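Local atomic coordinates of putative branched-chain amino acid ABC transporter (Chromobacterium violaceum, PDB entry 4PYR), a protein that probably works as a periplasmic lipoprotein of the LppC family, binds glutathione between its two lobes, and may regulate an enzyme. Residues A165-A170 and A187-A192; A36-V41 and D256-A261; K140-E145 and K152-M157; L181-A186 and P212-V217. All coordinates share one frame; numbering follows the deposited sequence.

Contact 1: residues A165-A170 and A187-A192; sequences APLLQA and ARLKSA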
loop_
_atom_site.group_PDB
_atom_site.type_symbol
_atom_site.label_atom_id
_atom_site.label_comp_id
_atom_site.label_asym_id
_atom_site.label_seq_id
_atom_site.Cartn_x
_atom_site.Cartn_y
_atom_site.Cartn_z
ATOM N N ALA A 165 0.700 5.797 32.423
ATOM C CA ALA A 165 0.703 4.734 33.427
ATOM C C ALA A 165 -0.367 3.635 33.225
ATOM O O ALA A 165 -0.045 2.459 33.278
ATOM C CB ALA A 165 0.642 5.314 34.824
ATOM N N PRO A 166 -1.636 4.017 33.013
ATOM C CA PRO A 166 -2.672 2.999 32.785
ATOM C C PRO A 166 -2.348 2.095 31.610
ATOM O O PRO A 166 -2.453 0.883 31.736
ATOM C CB PRO A 166 -3.932 3.836 32.538
ATOM C CG PRO A 166 -3.678 5.093 33.295
ATOM C CD PRO A 166 -2.212 5.365 33.016
ATOM N N LEU A 167 -1.865 2.668 30.505
ATOM C CA LEU A 167 -1.461 1.874 29.349
ATOM C C LEU A 167 -0.284 0.937 29.655
ATOM O O LEU A 167 -0.274 -0.215 29.278
ATOM C CB LEU A 167 -1.103 2.807 28.187
ATOM C CG LEU A 167 -0.928 2.146 26.820
ATOM C CD1 LEU A 167 -1.321 3.123 25.720
ATOM C CD2 LEU A 167 0.459 1.590 26.613
ATOM N N LEU A 168 0.717 1.423 30.383
ATOM C CA LEU A 168 1.793 0.543 30.786
ATOM C C LEU A 168 1.334 -0.602 31.678
ATOM O O LEU A 168 1.874 -1.683 31.588
ATOM C CB LEU A 168 2.890 1.339 31.502
ATOM C CG LEU A 168 3.481 2.478 30.671
ATOM C CD1 LEU A 168 4.539 3.213 31.484
ATOM C CD2 LEU A 168 4.042 2.048 29.336
ATOM N N GLN A 169 0.359 -0.362 32.556
ATOM C CA GLN A 169 -0.195 -1.443 33.357
ATOM C C GLN A 169 -0.910 -2.479 32.478
ATOM O O GLN A 169 -0.683 -3.679 32.631
ATOM C CB GLN A 169 -1.143 -0.912 34.406
ATOM C CG GLN A 169 -1.738 -2.034 35.254
ATOM C CD GLN A 169 -1.826 -1.721 36.703
ATOM O OE1 GLN A 169 -1.831 -2.639 37.545
ATOM N NE2 GLN A 169 -1.904 -0.433 37.039
ATOM N N ALA A 170 -1.745 -2.012 31.552
ATOM C CA ALA A 170 -2.429 -2.913 30.615
ATOM C C ALA A 170 -1.434 -3.662 29.768
ATOM O O ALA A 170 -1.633 -4.836 29.481
ATOM C CB ALA A 170 -3.376 -2.145 29.725
ATOM N N ALA A 187 7.551 5.864 19.250
ATOM C CA ALA A 187 8.902 5.850 19.798
ATOM C C ALA A 187 8.898 6.151 21.283
ATOM O O ALA A 187 9.615 5.501 22.052
ATOM C CB ALA A 187 9.796 6.833 19.038
ATOM N N ARG A 188 8.087 7.122 21.697
ATOM C CA ARG A 188 7.944 7.398 23.142
ATOM C C ARG A 188 7.385 6.194 23.901
ATOM O O ARG A 188 7.887 5.847 24.998
ATOM C CB ARG A 188 7.100 8.651 23.401
ATOM C CG ARG A 188 6.788 8.888 24.868
ATOM C CD ARG A 188 5.610 9.827 25.073
ATOM N NE ARG A 188 5.567 10.184 26.473
ATOM C CZ ARG A 188 4.678 10.989 27.058
ATOM N NH1 ARG A 188 3.670 11.480 26.347
ATOM N NH2 ARG A 188 4.756 11.223 28.343
ATOM N N LEU A 189 6.376 5.524 23.315
ATOM C CA LEU A 189 5.797 4.412 24.022
ATOM C C LEU A 189 6.798 3.226 24.088
ATOM O O LEU A 189 6.975 2.564 25.135
ATOM C CB LEU A 189 4.545 3.959 23.271
ATOM C CG LEU A 189 3.820 2.756 23.849
ATOM C CD1 LEU A 189 3.586 2.956 25.342
ATOM C CD2 LEU A 189 2.516 2.542 23.103
ATOM N N LYS A 190 7.495 2.954 22.978
ATOM C CA LYS A 190 8.458 1.857 22.965
ATOM C C LYS A 190 9.501 2.024 24.063
ATOM O O LYS A 190 9.834 1.054 24.751
ATOM C CB LYS A 190 9.107 1.738 21.560
ATOM C CG LYS A 190 10.081 0.561 21.357
ATOM C CD LYS A 190 9.443 -0.807 21.553
ATOM C CE LYS A 190 10.414 -1.950 21.266
ATOM N NZ LYS A 190 11.315 -2.213 22.380
ATOM N N SER A 191 9.933 3.275 24.297
ATOM C CA SER A 191 10.904 3.573 25.333
ATOM C C SER A 191 10.367 3.374 26.774
ATOM O O SER A 191 11.143 3.153 27.693
ATOM C CB SER A 191 11.406 5.010 25.177
ATOM O OG SER A 191 12.168 5.158 23.983
ATOM N N ALA A 192 9.045 3.452 26.928
ATOM C CA ALA A 192 8.413 3.240 28.233
ATOM C C ALA A 192 8.036 1.792 28.528
ATOM O O ALA A 192 7.851 1.411 29.686
ATOM C CB ALA A 192 7.182 4.115 28.306
#
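L168 reaches across from helix 165-172 to lay one of its methyl groups against L189 and A192 of the 187-192 segment. Followed outward, the side chain starts without a partner on the other helix: neither CB nor CG touches 187-192. CG stands anti to the carbonyl carbon (chi1 -58°), and this bend sends the branched end across. At the tip the two methyls fare differently. L168 CD2 lies 3.9 Å from A192 CB, is similarly close to the carbonyl oxygen of that residue, and is 4.1 Å from L189 CD1. L168 CD1, by contrast, only skirts A192 O at 4.2 Å.

One residue earlier, L167 makes the closest approach of the two helices, its CD2 being 3.6 Å from L189 CD1. The side chains of L167 and L189 cross at about a right angle, and L167 CD2 sits against the forked end of L189, closer to CD1 than to CD2.

The helix segments are inclined by 58°, with axes 11.3 Å apart, a spacing that leucine tips can bridge. Both belong to the successive beta-alpha-beta crossovers of the lobe built on the mixed sheet, and L167 and L189 both rest on V128 of strand 125-129. M164 lies against L189 and A192 from the preceding loop. Because everything exchanged between the segments is methyl against methyl or carbonyl, the contact rests on the fit of apolar groups, with L167 and L189 buried and L168 and A192 nearer the surface, and no directional bond between the segments fixes the angle of the helices.

Contact 2: residues A36-V41 and D256-A261; sequences AELYSV and DAYRLA
Y258 carries its half of this contact alone, pushing the phenol end of its side chain against A36 and one ring edge against L38. The tight part lies at the hydroxyl. A36 CB approaches Y258 OH to 3.6 Å and Y258 CE1 to 4.1 Å, coming at the ring obliquely. The backbone nitrogen of A36 is also near the hydroxyl, but the angle is too poor for a bond; the oxygen is instead hydrogen-bonded to S35 OG, of the residue preceding A36. With CG anti to the backbone N (chi1 174°), the tyrosine extends away from its helix far enough to reach A36, and the buried ring also touches A29 and A30 of helix 16-33 and I4 of strand 2-8. Elsewhere on the helix, R259 and D256 form a buried pair, R259 NH1 making a salt bridge with D256 OD1 at 3.1 Å while R259 NH2 bridges to D276.

Here helix 245-265, which arrives very late in the sequence, packs against the N-terminal lobe, an alpha/beta domain consistent with the periplasmic-binding-protein clan to which the family belongs. Strand 36-42 is an outermost strand of its five-stranded parallel sheet and pairs with strand 2-8.

At L38 the fit slackens. L38 CD2 meets the ring only at its edge, near the ring plane, 4.2 Å from Y258 CE1, and the leucine leans also on E27. Both strand residues, A36 and L38, are partly exposed, whereas Y258 is buried.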
loop_
_atom_site.group_PDB
_atom_site.type_symbol
_atom_site.label_atom_id
_atom_site.label_comp_id
_atom_site.label_asym_id
_atom_site.label_seq_id
_atom_site.Cartn_x
_atom_site.Cartn_y
_atom_site.Cartn_z
ATOM N N ALA A 36 6.913 -3.849 -23.062
ATOM C CA ALA A 36 5.850 -2.932 -23.465
ATOM C C ALA A 36 6.395 -1.572 -23.891
ATOM O O ALA A 36 7.501 -1.154 -23.484
ATOM C CB ALA A 36 4.844 -2.722 -22.331
ATOM N N GLU A 37 5.577 -0.877 -24.670
ATOM C CA GLU A 37 5.799 0.509 -25.035
ATOM C C GLU A 37 4.942 1.386 -24.165
ATOM O O GLU A 37 3.819 1.041 -23.873
ATOM C CB GLU A 37 5.427 0.727 -26.490
ATOM C CG GLU A 37 5.750 2.123 -27.010
ATOM C CD GLU A 37 5.704 2.219 -28.532
ATOM O OE1 GLU A 37 5.877 1.184 -29.229
ATOM O OE2 GLU A 37 5.500 3.352 -29.045
ATOM N N LEU A 38 5.471 2.514 -23.706
ATOM C CA LEU A 38 4.694 3.458 -22.934
ATOM C C LEU A 38 4.135 4.589 -23.817
ATOM O O LEU A 38 4.820 5.112 -24.696
ATOM C CB LEU A 38 5.575 4.070 -21.838
ATOM C CG LEU A 38 6.251 3.108 -20.865
ATOM C CD1 LEU A 38 7.068 3.894 -19.799
ATOM C CD2 LEU A 38 5.283 2.210 -20.165
ATOM N N TYR A 39 2.904 4.970 -23.525
ATOM C CA TYR A 39 2.264 6.163 -24.092
ATOM C C TYR A 39 1.892 7.009 -22.890
ATOM O O TYR A 39 1.090 6.625 -22.058
ATOM C CB TYR A 39 1.022 5.710 -24.886
ATOM C CG TYR A 39 0.093 6.792 -25.366
ATOM C CD1 TYR A 39 -0.745 7.483 -24.479
ATOM C CD2 TYR A 39 0.011 7.110 -26.716
ATOM C CE1 TYR A 39 -1.625 8.466 -24.933
ATOM C CE2 TYR A 39 -0.869 8.092 -27.170
ATOM C CZ TYR A 39 -1.677 8.763 -26.277
ATOM O OH TYR A 39 -2.558 9.735 -26.725
ATOM N N SER A 40 2.555 8.146 -22.735
ATOM C CA SER A 40 2.405 8.910 -21.502
ATOM C C SER A 40 1.635 10.157 -21.792
ATOM O O SER A 40 1.955 10.897 -22.707
ATOM C CB SER A 40 3.794 9.282 -20.978
ATOM O OG SER A 40 4.502 8.088 -20.659
ATOM N N VAL A 41 0.585 10.381 -21.010
ATOM C CA VAL A 41 -0.142 11.622 -21.107
ATOM C C VAL A 41 -0.569 12.068 -19.706
ATOM O O VAL A 41 -0.823 11.254 -18.801
ATOM C CB VAL A 41 -1.342 11.470 -22.044
ATOM C CG1 VAL A 41 -2.347 10.553 -21.408
ATOM C CG2 VAL A 41 -1.960 12.820 -22.391
ATOM N N ASP A 256 5.452 -2.074 -9.842
ATOM C CA ASP A 256 4.407 -3.143 -9.902
ATOM C C ASP A 256 3.227 -2.790 -10.810
ATOM O O ASP A 256 2.624 -3.714 -11.380
ATOM C CB ASP A 256 3.911 -3.495 -8.517
ATOM C CG ASP A 256 4.847 -4.424 -7.765
ATOM O OD1 ASP A 256 5.856 -4.918 -8.319
ATOM O OD2 ASP A 256 4.553 -4.689 -6.599
ATOM N N ALA A 257 2.925 -1.508 -10.990
ATOM C CA ALA A 257 1.809 -1.104 -11.897
ATOM C C ALA A 257 2.200 -1.497 -13.338
ATOM O O ALA A 257 1.374 -2.030 -14.091
ATOM C CB ALA A 257 1.529 0.402 -11.795
ATOM N N TYR A 258 3.455 -1.204 -13.727
ATOM C CA TYR A 258 3.972 -1.609 -14.986
ATOM C C TYR A 258 3.834 -3.139 -15.126
ATOM O O TYR A 258 3.304 -3.627 -16.137
ATOM C CB TYR A 258 5.430 -1.251 -15.138
ATOM C CG TYR A 258 5.977 -1.826 -16.422
ATOM C CD1 TYR A 258 5.916 -1.114 -17.577
ATOM C CD2 TYR A 258 6.589 -3.091 -16.469
ATOM C CE1 TYR A 258 6.453 -1.627 -18.776
ATOM C CE2 TYR A 258 7.091 -3.615 -17.646
ATOM C CZ TYR A 258 7.005 -2.884 -18.788
ATOM O OH TYR A 258 7.470 -3.396 -19.984
ATOM N N ARG A 259 4.280 -3.893 -14.106
ATOM C CA ARG A 259 4.300 -5.343 -14.209
ATOM C C ARG A 259 2.919 -5.926 -14.324
ATOM O O ARG A 259 2.713 -6.845 -15.121
ATOM C CB ARG A 259 5.044 -5.968 -13.056
ATOM C CG ARG A 259 6.521 -5.495 -12.990
ATOM C CD ARG A 259 7.274 -5.915 -11.712
ATOM N NE ARG A 259 7.366 -7.362 -11.572
ATOM C CZ ARG A 259 7.406 -8.043 -10.445
ATOM N NH1 ARG A 259 7.336 -7.432 -9.263
ATOM N NH2 ARG A 259 7.528 -9.350 -10.474
ATOM N N LEU A 260 2.001 -5.411 -13.516
ATOM C CA LEU A 260 0.588 -5.857 -13.583
ATOM C C LEU A 260 -0.065 -5.489 -14.889
ATOM O O LEU A 260 -0.806 -6.310 -15.466
ATOM C CB LEU A 260 -0.234 -5.282 -12.453
ATOM C CG LEU A 260 -0.133 -5.934 -11.117
ATOM C CD1 LEU A 260 -0.999 -5.116 -10.158
ATOM C CD2 LEU A 260 -0.622 -7.352 -11.172
ATOM N N ALA A 261 0.197 -4.285 -15.382
ATOM C CA ALA A 261 -0.352 -3.861 -16.678
ATOM C C ALA A 261 0.045 -4.808 -17.768
ATOM O O ALA A 261 -0.796 -5.204 -18.596
ATOM C CB ALA A 261 0.108 -2.460 -17.015
#

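Contact 3: residues K140-E145 and K152-M157; sequences KAFADE and KPVRQM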
loop_
_atom_site.group_PDB
_atom_site.type_symbol
_atom_site.label_atom_id
_atom_site.label_comp_id
_atom_site.label_asym_id
_atom_site.label_seq_id
_atom_site.Cartn_x
_atom_site.Cartn_y
_atom_site.Cartn_z
ATOM N N LYS A 140 -9.113 0.275 13.833
ATOM C CA LYS A 140 -10.411 -0.390 13.511
ATOM C C LYS A 140 -10.187 -1.630 12.647
ATOM O O LYS A 140 -10.743 -2.715 12.934
ATOM C CB LYS A 140 -11.350 0.629 12.830
ATOM C CG LYS A 140 -12.625 0.051 12.211
ATOM C CD LYS A 140 -13.536 -0.536 13.260
ATOM C CE LYS A 140 -14.929 -0.700 12.663
ATOM N NZ LYS A 140 -15.838 -1.725 13.273
ATOM N N ALA A 141 -9.379 -1.476 11.592
ATOM C CA ALA A 141 -9.127 -2.579 10.696
ATOM C C ALA A 141 -8.429 -3.733 11.398
ATOM O O ALA A 141 -8.745 -4.886 11.168
ATOM C CB ALA A 141 -8.362 -2.094 9.484
ATOM N N PHE A 142 -7.428 -3.410 12.264
ATOM C CA PHE A 142 -6.793 -4.452 13.047
ATOM C C PHE A 142 -7.813 -5.198 13.941
ATOM O O PHE A 142 -7.856 -6.429 14.006
ATOM C CB PHE A 142 -5.635 -3.851 13.876
ATOM C CG PHE A 142 -4.887 -4.872 14.667
ATOM C CD1 PHE A 142 -5.422 -5.425 15.823
ATOM C CD2 PHE A 142 -3.647 -5.307 14.246
ATOM C CE1 PHE A 142 -4.753 -6.412 16.511
ATOM C CE2 PHE A 142 -2.978 -6.288 14.941
ATOM C CZ PHE A 142 -3.493 -6.822 16.092
ATOM N N ALA A 143 -8.575 -4.423 14.682
ATOM C CA ALA A 143 -9.488 -4.949 15.656
ATOM C C ALA A 143 -10.549 -5.818 14.971
ATOM O O ALA A 143 -10.879 -6.885 15.469
ATOM C CB ALA A 143 -10.133 -3.810 16.385
ATOM N N ASP A 144 -11.022 -5.370 13.830
ATOM C CA ASP A 144 -12.046 -6.173 13.109
ATOM C C ASP A 144 -11.474 -7.520 12.675
ATOM O O ASP A 144 -12.175 -8.577 12.743
ATOM C CB ASP A 144 -12.569 -5.412 11.901
ATOM C CG ASP A 144 -13.574 -4.318 12.274
ATOM O OD1 ASP A 144 -14.015 -4.243 13.445
ATOM O OD2 ASP A 144 -13.915 -3.489 11.413
ATOM N N GLU A 145 -10.260 -7.489 12.124
ATOM C CA GLU A 145 -9.609 -8.704 11.687
ATOM C C GLU A 145 -9.320 -9.658 12.847
ATOM O O GLU A 145 -9.544 -10.852 12.751
ATOM C CB GLU A 145 -8.332 -8.383 10.918
ATOM C CG GLU A 145 -7.714 -9.613 10.251
ATOM C CD GLU A 145 -8.530 -10.168 9.080
ATOM O OE1 GLU A 145 -9.335 -9.476 8.399
ATOM O OE2 GLU A 145 -8.283 -11.342 8.779
ATOM N N LYS A 152 -13.195 -13.318 19.443
ATOM C CA LYS A 152 -13.304 -12.483 20.657
ATOM C C LYS A 152 -12.591 -11.172 20.284
ATOM O O LYS A 152 -11.679 -11.169 19.461
ATOM C CB LYS A 152 -12.602 -13.133 21.870
ATOM C CG LYS A 152 -13.213 -14.440 22.395
ATOM C CD LYS A 152 -14.392 -14.262 23.356
ATOM C CE LYS A 152 -14.953 -15.583 23.886
ATOM N NZ LYS A 152 -15.484 -15.499 25.285
ATOM N N PRO A 153 -13.018 -10.041 20.870
ATOM C CA PRO A 153 -12.351 -8.752 20.587
ATOM C C PRO A 153 -10.915 -8.706 21.113
ATOM O O PRO A 153 -10.555 -9.397 22.097
ATOM C CB PRO A 153 -13.251 -7.739 21.308
ATOM C CG PRO A 153 -13.989 -8.517 22.295
ATOM C CD PRO A 153 -14.151 -9.906 21.796
ATOM N N VAL A 154 -10.095 -7.927 20.445
ATOM C CA VAL A 154 -8.767 -7.593 20.996
ATOM C C VAL A 154 -8.923 -6.511 22.053
ATOM O O VAL A 154 -9.766 -5.651 21.910
ATOM C CB VAL A 154 -7.814 -7.151 19.867
ATOM C CG1 VAL A 154 -8.142 -5.758 19.341
ATOM C CG2 VAL A 154 -6.370 -7.192 20.326
ATOM N N ARG A 155 -8.112 -6.587 23.104
ATOM C CA ARG A 155 -7.993 -5.484 24.067
ATOM C C ARG A 155 -7.409 -4.269 23.372
ATOM O O ARG A 155 -6.351 -4.345 22.760
ATOM C CB ARG A 155 -7.087 -5.893 25.220
ATOM C CG ARG A 155 -7.022 -4.867 26.341
ATOM C CD ARG A 155 -6.978 -5.558 27.695
ATOM N NE ARG A 155 -8.209 -6.294 27.904
ATOM C CZ ARG A 155 -9.183 -5.892 28.706
ATOM N NH1 ARG A 155 -9.070 -4.779 29.385
ATOM N NH2 ARG A 155 -10.259 -6.609 28.828
ATOM N N GLN A 156 -8.106 -3.143 23.471
ATOM C CA GLN A 156 -7.775 -1.946 22.737
ATOM C C GLN A 156 -7.765 -0.727 23.660
ATOM O O GLN A 156 -8.710 -0.520 24.410
ATOM C CB GLN A 156 -8.797 -1.757 21.641
ATOM C CG GLN A 156 -8.577 -0.532 20.828
ATOM C CD GLN A 156 -9.571 -0.346 19.733
ATOM O OE1 GLN A 156 -10.186 -1.307 19.225
ATOM N NE2 GLN A 156 -9.709 0.891 19.321
HETATM N N MSE A 157 -6.704 0.070 23.572
HETATM C CA MSE A 157 -6.561 1.243 24.412
HETATM C C MSE A 157 -6.234 2.433 23.560
HETATM O O MSE A 157 -5.186 2.408 22.878
HETATM C CB MSE A 157 -5.438 1.013 25.417
HETATM C CG MSE A 157 -5.732 -0.193 26.299
HETATM SE SE MSE A 157 -4.671 -0.071 27.954
HETATM C CE MSE A 157 -5.225 1.739 28.502
HETATM O O HOH W 1 -11.400 -6.866 18.118
#
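V154 packs against A143 and F142 with its two methyls, each sent to a different partner by the valine's rotation. At chi1 73°, V154 CG1 is wedged between the backbone N and the carbonyl carbon and points to the helix backbone, 4.0 Å from A143 CA and 4.1 Å from A143 CB. V154 CG2, anti to the backbone N, comes up at the edge of the F142 ring, near its plane, 4.2 Å from F142 CE1.

F142 is itself extended from the helix (chi1 -177°), its side chain also touching L127 and M117. The two segments belong to one beta-alpha-beta unit: strand 125-129 leads into helix 133-150, and strand 155-158 returns parallel beside the first strand, so the contact packs the helix against the chain that re-enters the sheet.

Q156 reaches back with its chain fully extended, CG anti to the backbone N, to bring Q156 OE1 within 3.8 Å of A143 CB. Between the backbones, a water donates to A143 O at 2.7 Å and accepts from V154 N at 2.9 Å. On the exposed helix face, K140 NZ forms a salt bridge to D144, whose OD1 offers its syn lone pair.

Contact 4: residues L181-A186 and P212-V217; sequences LDVAQA and PELAGV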
loop_
_atom_site.group_PDB
_atom_site.type_symbol
_atom_site.label_atom_id
_atom_site.label_comp_id
_atom_site.label_asym_id
_atom_site.label_seq_id
_atom_site.Cartn_x
_atom_site.Cartn_y
_atom_site.Cartn_z
ATOM N N LEU A 181 -0.227 3.905 15.727
ATOM C CA LEU A 181 0.199 5.084 16.440
ATOM C C LEU A 181 1.222 5.781 15.571
ATOM O O LEU A 181 2.035 5.124 14.882
ATOM C CB LEU A 181 0.817 4.591 17.769
ATOM C CG LEU A 181 1.142 5.598 18.860
ATOM C CD1 LEU A 181 -0.067 6.453 19.173
ATOM C CD2 LEU A 181 1.715 4.875 20.066
ATOM N N ASP A 182 1.200 7.118 15.595
ATOM C CA ASP A 182 2.146 7.902 14.835
ATOM C C ASP A 182 3.579 7.623 15.338
ATOM O O ASP A 182 3.794 7.267 16.508
ATOM C CB ASP A 182 1.825 9.384 14.991
ATOM C CG ASP A 182 1.781 9.812 16.457
ATOM O OD1 ASP A 182 0.769 9.508 17.160
ATOM O OD2 ASP A 182 2.780 10.357 16.943
ATOM N N VAL A 183 4.550 7.787 14.454
ATOM C CA VAL A 183 5.903 7.333 14.716
ATOM C C VAL A 183 6.525 8.046 15.924
ATOM O O VAL A 183 7.216 7.395 16.704
ATOM C CB VAL A 183 6.759 7.423 13.423
ATOM C CG1 VAL A 183 7.011 8.857 13.001
ATOM C CG2 VAL A 183 8.052 6.638 13.555
ATOM N N ALA A 184 6.250 9.335 16.106
ATOM C CA ALA A 184 6.774 10.057 17.289
ATOM C C ALA A 184 6.259 9.470 18.616
ATOM O O ALA A 184 7.056 9.163 19.514
ATOM C CB ALA A 184 6.462 11.551 17.233
ATOM N N GLN A 185 4.940 9.271 18.708
ATOM C CA GLN A 185 4.366 8.679 19.891
ATOM C C GLN A 185 4.764 7.222 20.054
ATOM O O GLN A 185 4.922 6.749 21.170
ATOM C CB GLN A 185 2.849 8.873 19.920
ATOM C CG GLN A 185 2.488 10.350 20.181
ATOM C CD GLN A 185 1.014 10.596 20.473
ATOM O OE1 GLN A 185 0.121 10.100 19.757
ATOM N NE2 GLN A 185 0.744 11.397 21.522
ATOM N N ALA A 186 4.894 6.487 18.939
ATOM C CA ALA A 186 5.308 5.102 19.021
ATOM C C ALA A 186 6.668 4.954 19.620
ATOM O O ALA A 186 6.906 4.035 20.414
ATOM C CB ALA A 186 5.292 4.482 17.644
ATOM N N PRO A 212 16.437 4.844 16.314
ATOM C CA PRO A 212 16.934 3.935 17.364
ATOM C C PRO A 212 15.951 3.574 18.460
ATOM O O PRO A 212 16.064 2.484 19.042
ATOM C CB PRO A 212 18.114 4.703 17.982
ATOM C CG PRO A 212 17.834 6.122 17.664
ATOM C CD PRO A 212 17.088 6.161 16.367
ATOM N N GLU A 213 14.950 4.445 18.710
ATOM C CA GLU A 213 13.931 4.107 19.747
ATOM C C GLU A 213 12.987 3.004 19.349
ATOM O O GLU A 213 12.400 2.380 20.219
ATOM C CB GLU A 213 13.087 5.313 20.183
ATOM C CG GLU A 213 13.913 6.340 20.963
ATOM C CD GLU A 213 14.874 7.079 20.065
ATOM O OE1 GLU A 213 14.459 7.392 18.898
ATOM O OE2 GLU A 213 15.992 7.294 20.492
ATOM N N LEU A 214 12.855 2.736 18.045
ATOM C CA LEU A 214 11.924 1.694 17.542
ATOM C C LEU A 214 12.629 0.365 17.241
ATOM O O LEU A 214 12.067 -0.574 16.767
ATOM C CB LEU A 214 11.181 2.232 16.328
ATOM C CG LEU A 214 10.114 3.295 16.663
ATOM C CD1 LEU A 214 9.624 4.059 15.455
ATOM C CD2 LEU A 214 9.020 2.749 17.586
ATOM N N ALA A 215 13.902 0.271 17.564
ATOM C CA ALA A 215 14.704 -0.944 17.347
ATOM C C ALA A 215 14.032 -2.139 17.979
ATOM O O ALA A 215 13.596 -2.122 19.133
ATOM C CB ALA A 215 16.091 -0.792 17.910
ATOM N N GLY A 216 13.936 -3.191 17.191
ATOM C CA GLY A 216 13.318 -4.422 17.685
ATOM C C GLY A 216 11.828 -4.549 17.438
ATOM O O GLY A 216 11.271 -5.622 17.629
ATOM N N VAL A 217 11.163 -3.474 17.018
ATOM C CA VAL A 217 9.760 -3.555 16.676
ATOM C C VAL A 217 9.630 -4.404 15.425
ATOM O O VAL A 217 10.349 -4.211 14.442
ATOM C CB VAL A 217 9.178 -2.165 16.429
ATOM C CG1 VAL A 217 7.754 -2.259 15.877
ATOM C CG2 VAL A 217 9.203 -1.350 17.752
#
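A186, one of the two residues that receive L214, makes the shortest polar bond here: A186 N donates to D182 O at 2.8 Å, opening the first turn of helix 183-192. The same aspartate is the N-cap. D182 OD2 accepts from Q185 N at 3.0 Å, nearly straight at 160° but met from above the carboxylate plane, 46° out of it.

Onto this capped turn L214 lowers both of its methyls. L214 CD1 comes within 3.6 Å of V183 CG2, the methyl that stands anti to the valine's backbone N; the two side chains cross at about a right angle. L214 CD2 reaches A186, three residues on, 3.8 Å from A186 O and 4.1 Å from A186 CB. The fork of the leucine therefore straddles two residues on one helix face.

L214 also opens a type II beta turn, closed by V217 N donating to L214 O at 3.0 Å, in the connection from strand 199-201 to strand 218-220 of the mixed sheet. G216 occupies the third position with phi 91°, where a side chain would jam against the preceding carbonyl oxygen. Within the turn, G216 and V217 also pair by backbone hydrogen bonds with M299, while Q211 and L205 pack beside V183 and A186 respectively.

Overall arrangement
Three of the contacts belong to the lobe of the mixed sheet, whereas contact 2 lies in the other lobe, its centre about 46 Å from that of contact 1 and on the opposite side of the chain's centre. Contacts 1 and 4 share helix 183-192 and touch directly, K190, S191 and A187 packing on E213 and V217. Contacts 1 and 3 are consecutive in the chain, through strand 155-158 and helix 165-172. Contact 4 is buried; the others are only partly so. Chemistry follows place: aliphatic tips join helix to helix or loop in contacts 1 and 4, a tyrosine serves contact 2, and contact 3, with an exposed glutamine among its touching residues, adds a bridging water.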